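FBP protein (Leishmania major, PDB 5OFU) probably catalyses the hydrolysis of fructose 1,6-bisphosphate to fructose 6-phosphate and phosphate with the help of magnesium, and binds AMP. Local coordinates at residues Y15-Q20 with L31-Q36; S90-G95 with D112-F117; R212-V217 with S245-G250. All coordinates share one frame; numbering follows the deposited sequence.

Interaction 1 of 3, residues Y15-Q20 with L31-Q36; sequences YIIKSQ and LMMAIQ. With AMP (adenosine monophosphate), chain E.
Ile16 and Met32 make the apolar centre of this contact between helix 12-18 and helix 27-47, with Ile16 CD1 3.7 Å from Met32 CB. A branched isoleucine suits the place because its two arms divide the work: CG1, anti to the carbonyl carbon (chi1 -70°), carries CD1 to Met32, while Ile16 CG2 lies 3.8 Å from Met33 CE. Met33 bends at its second torsion (-51°), and the unbranched chain thereby brings its CE alongside Ile16, the two side chains running past one another in opposite directions. The same methyl reaches the flank of Ile17, whose side chain crosses that of Met33 at about a right angle and also packs on Leu30 of a second subunit.

No hydrogen bond crosses between the two segments. The backbone O of Ile16 receives a weak one from N6 of AMP at 2.7 Å, and Ser19 OG makes a 2.7 Å bond back to Tyr15 O, one turn earlier, which fixes the small side chain with its CB beside the adenine edge at N1. Phe28 N and Thr29 OG1, at the start of helix 27-47, also bond AMP, and the packing thus joins two helices that both contribute to the AMP site.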
# COMPACT_ATOMS: atom_id res chain seq x y z
N TYR A 15 -7.97 20.74 6.34
CA TYR A 15 -8.66 21.73 5.54
C TYR A 15 -10.15 21.81 5.89
O TYR A 15 -10.70 22.91 5.98
CB TYR A 15 -8.46 21.42 4.05
CG TYR A 15 -9.22 22.29 3.08
CD1 TYR A 15 -10.49 21.91 2.63
CD2 TYR A 15 -8.66 23.47 2.58
CE1 TYR A 15 -11.18 22.69 1.73
CE2 TYR A 15 -9.35 24.26 1.68
CZ TYR A 15 -10.61 23.86 1.25
OH TYR A 15 -11.31 24.64 0.34
N ILE A 16 -10.80 20.65 6.04
CA ILE A 16 -12.24 20.60 6.33
C ILE A 16 -12.53 21.20 7.70
O ILE A 16 -13.42 22.05 7.83
CB ILE A 16 -12.79 19.15 6.25
CG1 ILE A 16 -12.81 18.66 4.80
CG2 ILE A 16 -14.20 19.07 6.82
CD1 ILE A 16 -12.85 17.15 4.68
N ILE A 17 -11.79 20.77 8.71
CA ILE A 17 -11.96 21.28 10.06
C ILE A 17 -11.67 22.78 10.15
O ILE A 17 -12.47 23.51 10.72
CB ILE A 17 -11.11 20.49 11.07
CG1 ILE A 17 -11.68 19.07 11.22
CG2 ILE A 17 -11.12 21.17 12.43
CD1 ILE A 17 -10.71 18.07 11.77
N LYS A 18 -10.57 23.23 9.57
CA LYS A 18 -10.23 24.66 9.56
C LYS A 18 -11.20 25.54 8.79
O LYS A 18 -11.25 26.73 9.02
CB LYS A 18 -8.79 24.90 9.07
CG LYS A 18 -7.77 24.63 10.15
CD LYS A 18 -6.35 24.54 9.61
CE LYS A 18 -5.38 24.13 10.71
NZ LYS A 18 -4.03 23.79 10.16
N SER A 19 -11.93 24.95 7.83
CA SER A 19 -12.95 25.67 7.06
C SER A 19 -14.28 25.81 7.80
O SER A 19 -15.14 26.54 7.34
CB SER A 19 -13.21 24.96 5.72
OG SER A 19 -12.06 24.94 4.89
N GLN A 20 -14.46 25.10 8.91
CA GLN A 20 -15.73 25.14 9.65
C GLN A 20 -15.97 26.55 10.24
O GLN A 20 -15.20 26.98 11.09
CB GLN A 20 -15.74 24.11 10.79
CG GLN A 20 -17.14 23.78 11.26
CD GLN A 20 -17.20 22.65 12.28
OE1 GLN A 20 -16.79 21.47 12.08
NE2 GLN A 20 -17.72 23.03 13.41
N LEU A 31 -20.14 15.18 7.33
CA LEU A 31 -20.55 14.77 5.99
C LEU A 31 -19.36 14.68 5.03
O LEU A 31 -19.24 13.73 4.27
CB LEU A 31 -21.59 15.76 5.46
CG LEU A 31 -22.26 15.47 4.12
CD1 LEU A 31 -23.11 14.22 4.24
CD2 LEU A 31 -23.11 16.66 3.70
N MET A 32 -18.48 15.68 5.08
CA MET A 32 -17.25 15.69 4.29
C MET A 32 -16.30 14.57 4.68
O MET A 32 -15.69 13.96 3.82
CB MET A 32 -16.52 17.02 4.46
CG MET A 32 -17.25 18.25 3.92
SD MET A 32 -17.57 18.14 2.15
CE MET A 32 -19.31 17.72 2.14
N MET A 33 -16.17 14.30 5.98
CA MET A 33 -15.37 13.16 6.45
C MET A 33 -15.92 11.84 5.93
O MET A 33 -15.15 10.97 5.51
CB MET A 33 -15.32 13.11 7.98
CG MET A 33 -14.59 14.26 8.66
SD MET A 33 -12.95 14.59 7.99
CE MET A 33 -12.67 16.20 8.69
N ALA A 34 -17.24 11.70 5.95
CA ALA A 34 -17.90 10.49 5.43
C ALA A 34 -17.63 10.30 3.95
O ALA A 34 -17.36 9.18 3.52
CB ALA A 34 -19.39 10.54 5.69
N ILE A 35 -17.73 11.39 3.18
CA ILE A 35 -17.45 11.40 1.73
C ILE A 35 -15.99 11.03 1.45
O ILE A 35 -15.72 10.21 0.59
CB ILE A 35 -17.80 12.77 1.10
CG1 ILE A 35 -19.32 12.92 1.01
CG2 ILE A 35 -17.22 12.93 -0.30
CD1 ILE A 35 -19.81 14.34 0.76
N GLN A 36 -15.06 11.65 2.17
CA GLN A 36 -13.64 11.37 2.02
C GLN A 36 -13.31 9.89 2.22
O GLN A 36 -12.51 9.31 1.48
CB GLN A 36 -12.84 12.19 3.05
CG GLN A 36 -11.34 12.13 2.83
CD GLN A 36 -10.54 12.68 3.99
OE1 GLN A 36 -11.08 13.35 4.88
NE2 GLN A 36 -9.24 12.40 3.99
P AMP E . -23.54 22.83 9.85
O1P AMP E . -22.33 21.98 10.15
O2P AMP E . -24.66 22.10 9.14
O3P AMP E . -24.04 23.65 11.02
O5' AMP E . -22.94 23.93 8.86
C5' AMP E . -23.78 24.90 8.25
C4' AMP E . -23.08 25.57 7.07
O4' AMP E . -21.83 26.13 7.45
C3' AMP E . -22.78 24.62 5.92
O3' AMP E . -23.87 24.47 5.02
C2' AMP E . -21.58 25.25 5.27
O2' AMP E . -21.95 26.23 4.29
C1' AMP E . -20.84 25.88 6.44
N9 AMP E . -19.82 24.90 6.90
C8 AMP E . -19.90 24.08 7.96
N7 AMP E . -18.79 23.31 8.07
C5 AMP E . -17.99 23.64 7.06
C6 AMP E . -16.67 23.19 6.59
N6 AMP E . -16.01 22.23 7.27
N1 AMP E . -16.16 23.77 5.48
C2 AMP E . -16.83 24.73 4.80
N3 AMP E . -18.04 25.18 5.18
C4 AMP E . -18.66 24.68 6.27

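Interaction 2 of 3, residues S90-G95 with D112-F117; sequences SVCVLG and DYLIFF. With AMP (adenosine monophosphate), chain E.
Tyr113 OH is held by two groups of AMP: it donates to the phosphate, with O2P 2.7 Å from Tyr113 OH, and accepts from the ribose, whose O3' lies 2.8 Å from Tyr113 OH. Tyrosine fits because its rigid ring, with CG anti to the carbonyl carbon (chi1 -73°), carries the hydroxyl out to the nucleotide. O2P lies at the ring edge near its plane, as does Ser90 O, which also accepts a hydrogen bond from the backbone N of Tyr113. Asp112 makes salt bridges with Arg25 and Arg140, and Arg25 itself bonds AMP.

The backbones pair as neighbouring parallel strands of the N-terminal mixed sheet, the axes of 93-95 and 113-117 differing by 8°. The chain turns a corner at Cys92, and a beta bulge shifts the register by one between Val91 and Val93; beyond it Phe117 N meets Gly95 O at 2.9 Å. Gly95, having no side chain, lets the Phe116 ring lie close.

On the face toward helices 27-47 and 73-87, Leu94 lies beside Ile115, pointing the same way. From before the corner Val91 CG1 meets Ile115 CG1, the side chains crossing at about a right angle. On the other face Leu114 packs beside Val93.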
# COMPACT_ATOMS: atom_id res chain seq x y z
N SER A 90 -26.11 13.22 9.17
CA SER A 90 -26.25 14.57 8.65
C SER A 90 -27.22 14.67 7.47
O SER A 90 -27.66 15.77 7.14
CB SER A 90 -24.89 15.12 8.21
OG SER A 90 -23.99 15.22 9.29
N VAL A 91 -27.55 13.55 6.83
CA VAL A 91 -28.43 13.57 5.64
C VAL A 91 -29.86 13.19 5.99
O VAL A 91 -30.07 12.37 6.90
CB VAL A 91 -27.91 12.65 4.50
CG1 VAL A 91 -26.41 12.84 4.31
CG2 VAL A 91 -28.23 11.18 4.74
N CYS A 92 -30.83 13.82 5.33
CA CYS A 92 -32.20 13.31 5.31
C CYS A 92 -32.53 12.61 4.00
O CYS A 92 -33.29 11.65 4.03
CB CYS A 92 -33.24 14.40 5.60
SG CYS A 92 -33.22 15.80 4.49
N VAL A 93 -31.96 13.07 2.88
CA VAL A 93 -32.24 12.49 1.56
C VAL A 93 -30.95 12.14 0.79
O VAL A 93 -30.04 12.97 0.71
CB VAL A 93 -33.10 13.43 0.71
CG1 VAL A 93 -33.36 12.84 -0.67
CG2 VAL A 93 -34.41 13.72 1.41
N LEU A 94 -30.88 10.91 0.29
CA LEU A 94 -29.82 10.45 -0.63
C LEU A 94 -30.43 10.17 -1.99
O LEU A 94 -31.52 9.62 -2.08
CB LEU A 94 -29.19 9.13 -0.17
CG LEU A 94 -28.17 9.11 0.95
CD1 LEU A 94 -27.55 7.72 1.03
CD2 LEU A 94 -27.09 10.16 0.71
N GLY A 95 -29.71 10.56 -3.04
CA GLY A 95 -30.10 10.22 -4.40
C GLY A 95 -28.90 9.70 -5.16
O GLY A 95 -27.95 10.45 -5.38
N ASP A 112 -30.29 17.77 7.91
CA ASP A 112 -31.05 18.58 6.96
C ASP A 112 -30.34 18.75 5.61
O ASP A 112 -30.61 19.70 4.88
CB ASP A 112 -31.41 19.94 7.59
CG ASP A 112 -30.19 20.79 7.89
OD1 ASP A 112 -29.22 20.24 8.45
OD2 ASP A 112 -30.20 22.00 7.60
N TYR A 113 -29.42 17.83 5.29
CA TYR A 113 -28.69 17.85 4.03
C TYR A 113 -29.24 16.82 3.05
O TYR A 113 -29.59 15.71 3.46
CB TYR A 113 -27.19 17.63 4.25
CG TYR A 113 -26.53 18.84 4.86
CD1 TYR A 113 -26.32 19.97 4.10
CD2 TYR A 113 -26.12 18.85 6.19
CE1 TYR A 113 -25.72 21.10 4.65
CE2 TYR A 113 -25.52 19.98 6.74
CZ TYR A 113 -25.32 21.11 5.96
OH TYR A 113 -24.75 22.26 6.47
N LEU A 114 -29.37 17.22 1.79
CA LEU A 114 -29.72 16.33 0.68
C LEU A 114 -28.47 16.15 -0.16
O LEU A 114 -27.88 17.16 -0.56
CB LEU A 114 -30.83 16.93 -0.20
CG LEU A 114 -32.16 17.33 0.44
CD1 LEU A 114 -32.08 18.70 1.08
CD2 LEU A 114 -33.29 17.31 -0.58
N ILE A 115 -28.05 14.91 -0.38
CA ILE A 115 -26.87 14.59 -1.22
C ILE A 115 -27.34 13.89 -2.47
O ILE A 115 -28.09 12.92 -2.40
CB ILE A 115 -25.83 13.64 -0.55
CG1 ILE A 115 -25.79 13.78 0.96
CG2 ILE A 115 -24.44 13.85 -1.15
CD1 ILE A 115 -25.55 15.19 1.46
N PHE A 116 -26.91 14.38 -3.62
CA PHE A 116 -27.16 13.69 -4.88
C PHE A 116 -25.81 13.36 -5.48
O PHE A 116 -24.94 14.22 -5.56
CB PHE A 116 -28.02 14.55 -5.80
CG PHE A 116 -29.40 14.75 -5.28
CD1 PHE A 116 -30.39 13.80 -5.50
CD2 PHE A 116 -29.70 15.86 -4.51
CE1 PHE A 116 -31.67 13.97 -4.99
CE2 PHE A 116 -30.98 16.03 -4.00
CZ PHE A 116 -31.96 15.08 -4.23
N PHE A 117 -25.64 12.09 -5.86
CA PHE A 117 -24.34 11.64 -6.32
C PHE A 117 -24.42 10.61 -7.43
O PHE A 117 -25.41 9.88 -7.55
CB PHE A 117 -23.54 11.07 -5.13
CG PHE A 117 -24.17 9.88 -4.48
CD1 PHE A 117 -25.18 10.04 -3.55
CD2 PHE A 117 -23.77 8.60 -4.81
CE1 PHE A 117 -25.77 8.94 -2.95
CE2 PHE A 117 -24.35 7.49 -4.20
CZ PHE A 117 -25.36 7.66 -3.27
P AMP E . -23.54 22.83 9.85
O1P AMP E . -22.33 21.98 10.15
O2P AMP E . -24.66 22.10 9.14
O3P AMP E . -24.04 23.65 11.02
O5' AMP E . -22.94 23.93 8.86
C5' AMP E . -23.78 24.90 8.25
C4' AMP E . -23.08 25.57 7.07
O4' AMP E . -21.83 26.13 7.45
C3' AMP E . -22.78 24.62 5.92
O3' AMP E . -23.87 24.47 5.02
C2' AMP E . -21.58 25.25 5.27
O2' AMP E . -21.95 26.23 4.29
C1' AMP E . -20.84 25.88 6.44
N9 AMP E . -19.82 24.90 6.90
C8 AMP E . -19.90 24.08 7.96
N7 AMP E . -18.79 23.31 8.07
C5 AMP E . -17.99 23.64 7.06
C6 AMP E . -16.67 23.19 6.59
N6 AMP E . -16.01 22.23 7.27
N1 AMP E . -16.16 23.77 5.48
C2 AMP E . -16.83 24.73 4.80
N3 AMP E . -18.04 25.18 5.18
C4 AMP E . -18.66 24.68 6.27

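Interaction 3 of 3, residues R212-V217 with S245-G250; sequences RSIYSV and SARYIG. With F6P (6-O-phosphono-beta-D-fructofuranose), chain F; F6P (6-O-phosphono-beta-D-fructofuranose), chain I.
Residues 213-217 and 245-248 run side by side in the same direction, 28° apart, as a short parallel pair joined by three backbone hydrogen bonds, the straightest from Ser245 N to Ser213 O (2.9 Å, 174° at the hydrogen). Ser213, at the centre of an inverse gamma turn, leads into this pairing.

Beyond the paired residues a side chain continues the bonding. Ser216 OG, placed anti to the backbone N (chi1 -170°), donates to Arg247 O at 2.6 Å, and this bond holds the backbone just before Tyr248. On the face shared by Tyr215 and Ala246, the small methyl fits against the large ring: Ala246 CB sits 4.2 Å from the Tyr215 ring centroid in an off-centre CH-pi contact. The Tyr215 hydroxyl itself bonds Glu219.

Tyr248 offers a flat ring to pack and a hydroxyl to bond. The carbonyl carbon of Val217 packs over one face and Gly250 N lies over the opposite face. Tyr248 OH donates a 2.6 Å hydrogen bond to O2P of fructose 6-phosphate (chain F), which lies at the ring edge in its plane.

Arg247 CG brushes Ile214 CG2, and the chain then bends away from the strand. Long and rich in N-H groups, arginine can bond its own chain and still reach another subunit's site: Arg247 NH1 bonds Ala246 O at 2.8 Å, which fixes the guanidinium, while Arg247 NH2 gives a 2.6 Å bond, in the guanidinium plane, to O2P of the second fructose 6-phosphate (chain I). Strand 214-216, helix 227-238 and strand 245-246 form a beta-alpha-beta unit, and the segment after strand 245-246 contributes Tyr248 to the site in its own subunit and Arg247 to that of the third subunit, as in class 1 fructose-1,6-bisphosphatases.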
# COMPACT_ATOMS: atom_id res chain seq x y z
N ARG A 212 -8.19 28.09 -24.01
CA ARG A 212 -7.27 27.00 -24.32
C ARG A 212 -7.83 26.20 -25.48
O ARG A 212 -9.02 25.87 -25.49
CB ARG A 212 -7.06 26.09 -23.10
CG ARG A 212 -6.06 24.98 -23.29
CD ARG A 212 -4.64 25.51 -23.28
NE ARG A 212 -3.71 24.47 -23.73
CZ ARG A 212 -3.20 23.50 -22.97
NH1 ARG A 212 -3.49 23.41 -21.67
NH2 ARG A 212 -2.37 22.62 -23.51
N SER A 213 -6.98 25.86 -26.45
CA SER A 213 -7.43 25.23 -27.71
C SER A 213 -7.61 23.71 -27.59
O SER A 213 -6.96 22.94 -28.30
CB SER A 213 -6.44 25.55 -28.83
OG SER A 213 -6.28 26.94 -28.98
N ILE A 214 -8.48 23.28 -26.67
CA ILE A 214 -8.81 21.86 -26.51
C ILE A 214 -10.31 21.74 -26.40
O ILE A 214 -10.94 22.49 -25.64
CB ILE A 214 -8.15 21.20 -25.25
CG1 ILE A 214 -6.63 21.41 -25.26
CG2 ILE A 214 -8.46 19.71 -25.20
CD1 ILE A 214 -5.95 21.06 -23.95
N TYR A 215 -10.90 20.80 -27.14
CA TYR A 215 -12.33 20.54 -27.05
C TYR A 215 -12.62 19.06 -26.84
O TYR A 215 -11.91 18.18 -27.36
CB TYR A 215 -13.08 21.09 -28.27
CG TYR A 215 -12.92 20.29 -29.54
CD1 TYR A 215 -11.78 20.43 -30.32
CD2 TYR A 215 -13.92 19.42 -29.98
CE1 TYR A 215 -11.63 19.72 -31.49
CE2 TYR A 215 -13.78 18.70 -31.16
CZ TYR A 215 -12.63 18.86 -31.92
OH TYR A 215 -12.45 18.15 -33.11
N SER A 216 -13.68 18.81 -26.08
CA SER A 216 -14.03 17.48 -25.61
C SER A 216 -15.52 17.21 -25.84
O SER A 216 -16.36 17.83 -25.21
CB SER A 216 -13.64 17.35 -24.13
OG SER A 216 -13.76 16.01 -23.70
N VAL A 217 -15.80 16.29 -26.75
CA VAL A 217 -17.17 15.96 -27.16
C VAL A 217 -17.10 14.64 -27.92
O VAL A 217 -16.03 14.29 -28.44
CB VAL A 217 -17.78 17.09 -28.04
CG1 VAL A 217 -16.98 17.30 -29.33
CG2 VAL A 217 -19.24 16.82 -28.36
N SER A 245 -6.93 20.97 -30.38
CA SER A 245 -6.68 19.55 -30.11
C SER A 245 -7.95 18.91 -29.52
O SER A 245 -8.68 19.57 -28.77
CB SER A 245 -5.53 19.42 -29.12
OG SER A 245 -5.09 18.08 -29.06
N ALA A 246 -8.24 17.66 -29.89
CA ALA A 246 -9.42 16.94 -29.38
C ALA A 246 -9.03 15.91 -28.31
O ALA A 246 -8.02 15.22 -28.46
CB ALA A 246 -10.16 16.26 -30.50
N ARG A 247 -9.82 15.85 -27.24
CA ARG A 247 -9.68 14.86 -26.19
C ARG A 247 -11.05 14.44 -25.71
O ARG A 247 -11.86 15.29 -25.36
CB ARG A 247 -8.89 15.44 -25.01
CG ARG A 247 -7.42 15.72 -25.28
CD ARG A 247 -6.66 14.42 -25.51
NE ARG A 247 -5.22 14.58 -25.67
CZ ARG A 247 -4.57 14.85 -26.82
NH1 ARG A 247 -5.22 15.03 -27.97
NH2 ARG A 247 -3.24 14.95 -26.79
N TYR A 248 -11.30 13.14 -25.64
CA TYR A 248 -12.53 12.64 -25.03
C TYR A 248 -12.31 11.25 -24.44
O TYR A 248 -12.30 10.25 -25.15
CB TYR A 248 -13.65 12.64 -26.05
CG TYR A 248 -15.04 12.42 -25.50
CD1 TYR A 248 -15.73 13.44 -24.83
CD2 TYR A 248 -15.70 11.21 -25.68
CE1 TYR A 248 -17.01 13.26 -24.36
CE2 TYR A 248 -16.99 11.01 -25.21
CZ TYR A 248 -17.64 12.03 -24.55
OH TYR A 248 -18.92 11.83 -24.12
N ILE A 249 -12.07 11.24 -23.14
CA ILE A 249 -11.85 10.04 -22.36
C ILE A 249 -13.11 9.17 -22.32
O ILE A 249 -13.00 7.97 -22.35
CB ILE A 249 -11.38 10.41 -20.92
CG1 ILE A 249 -10.01 11.11 -20.95
CG2 ILE A 249 -11.30 9.17 -20.02
CD1 ILE A 249 -9.65 11.83 -19.66
N GLY A 250 -14.28 9.79 -22.25
CA GLY A 250 -15.55 9.07 -22.08
C GLY A 250 -16.08 9.01 -20.64
O GLY A 250 -17.09 8.36 -20.38
O1 F6P F . -23.58 8.64 -18.18
C1 F6P F . -22.62 9.67 -17.90
C2 F6P F . -21.34 9.39 -18.67
O2 F6P F . -20.79 8.15 -18.20
C3 F6P F . -20.32 10.52 -18.54
O3 F6P F . -19.26 10.20 -17.63
C4 F6P F . -19.76 10.73 -19.93
O4 F6P F . -19.49 12.09 -20.24
C5 F6P F . -20.84 10.19 -20.84
O5 F6P F . -21.65 9.29 -20.06
C6 F6P F . -20.27 9.44 -22.03
O6 F6P F . -21.35 9.29 -22.95
P F6P F . -21.11 8.80 -24.46
O1P F6P F . -20.83 7.32 -24.33
O2P F6P F . -19.94 9.63 -24.95
O3P F6P F . -22.44 9.08 -25.08
O1 F6P I . 3.78 11.01 -28.68
C1 F6P I . 2.98 9.82 -28.49
C2 F6P I . 1.62 10.18 -27.91
O2 F6P I . 1.80 10.70 -26.57
C3 F6P I . 0.65 9.00 -27.91
O3 F6P I . 0.55 8.39 -26.62
C4 F6P I . -0.69 9.56 -28.34
O4 F6P I . -1.47 8.64 -29.11
C5 F6P I . -0.31 10.79 -29.13
O5 F6P I . 1.00 11.19 -28.72
C6 F6P I . -1.25 11.96 -28.91
O6 F6P I . -0.95 12.91 -29.94
P F6P I . -1.87 14.19 -30.25
O1P F6P I . -1.10 14.83 -31.39
O2P F6P I . -1.84 15.04 -29.01
O3P F6P I . -3.23 13.60 -30.55

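How the interactions relate
From the N terminus the three contacts follow in series, none nested in or crossing another. Interaction 1 closes the short connection between helix 12-18 and helix 27-47, and interaction 2 closes the excursion between strand 91-96 and strand 113-121. These two touch through Leu31, whose methyls pack on Val91 and Ile115, so helix 27-47 joins the first helix to the sheet, and AMP lies against both contacts. Interaction 3 closes the beta-alpha-beta unit in the C-terminal domain. It lies across the chain's centre from the others, its centre about 32 Å from that of interaction 1 and about 33 Å from that of interaction 2, and contacts sugar phosphate instead of nucleotide.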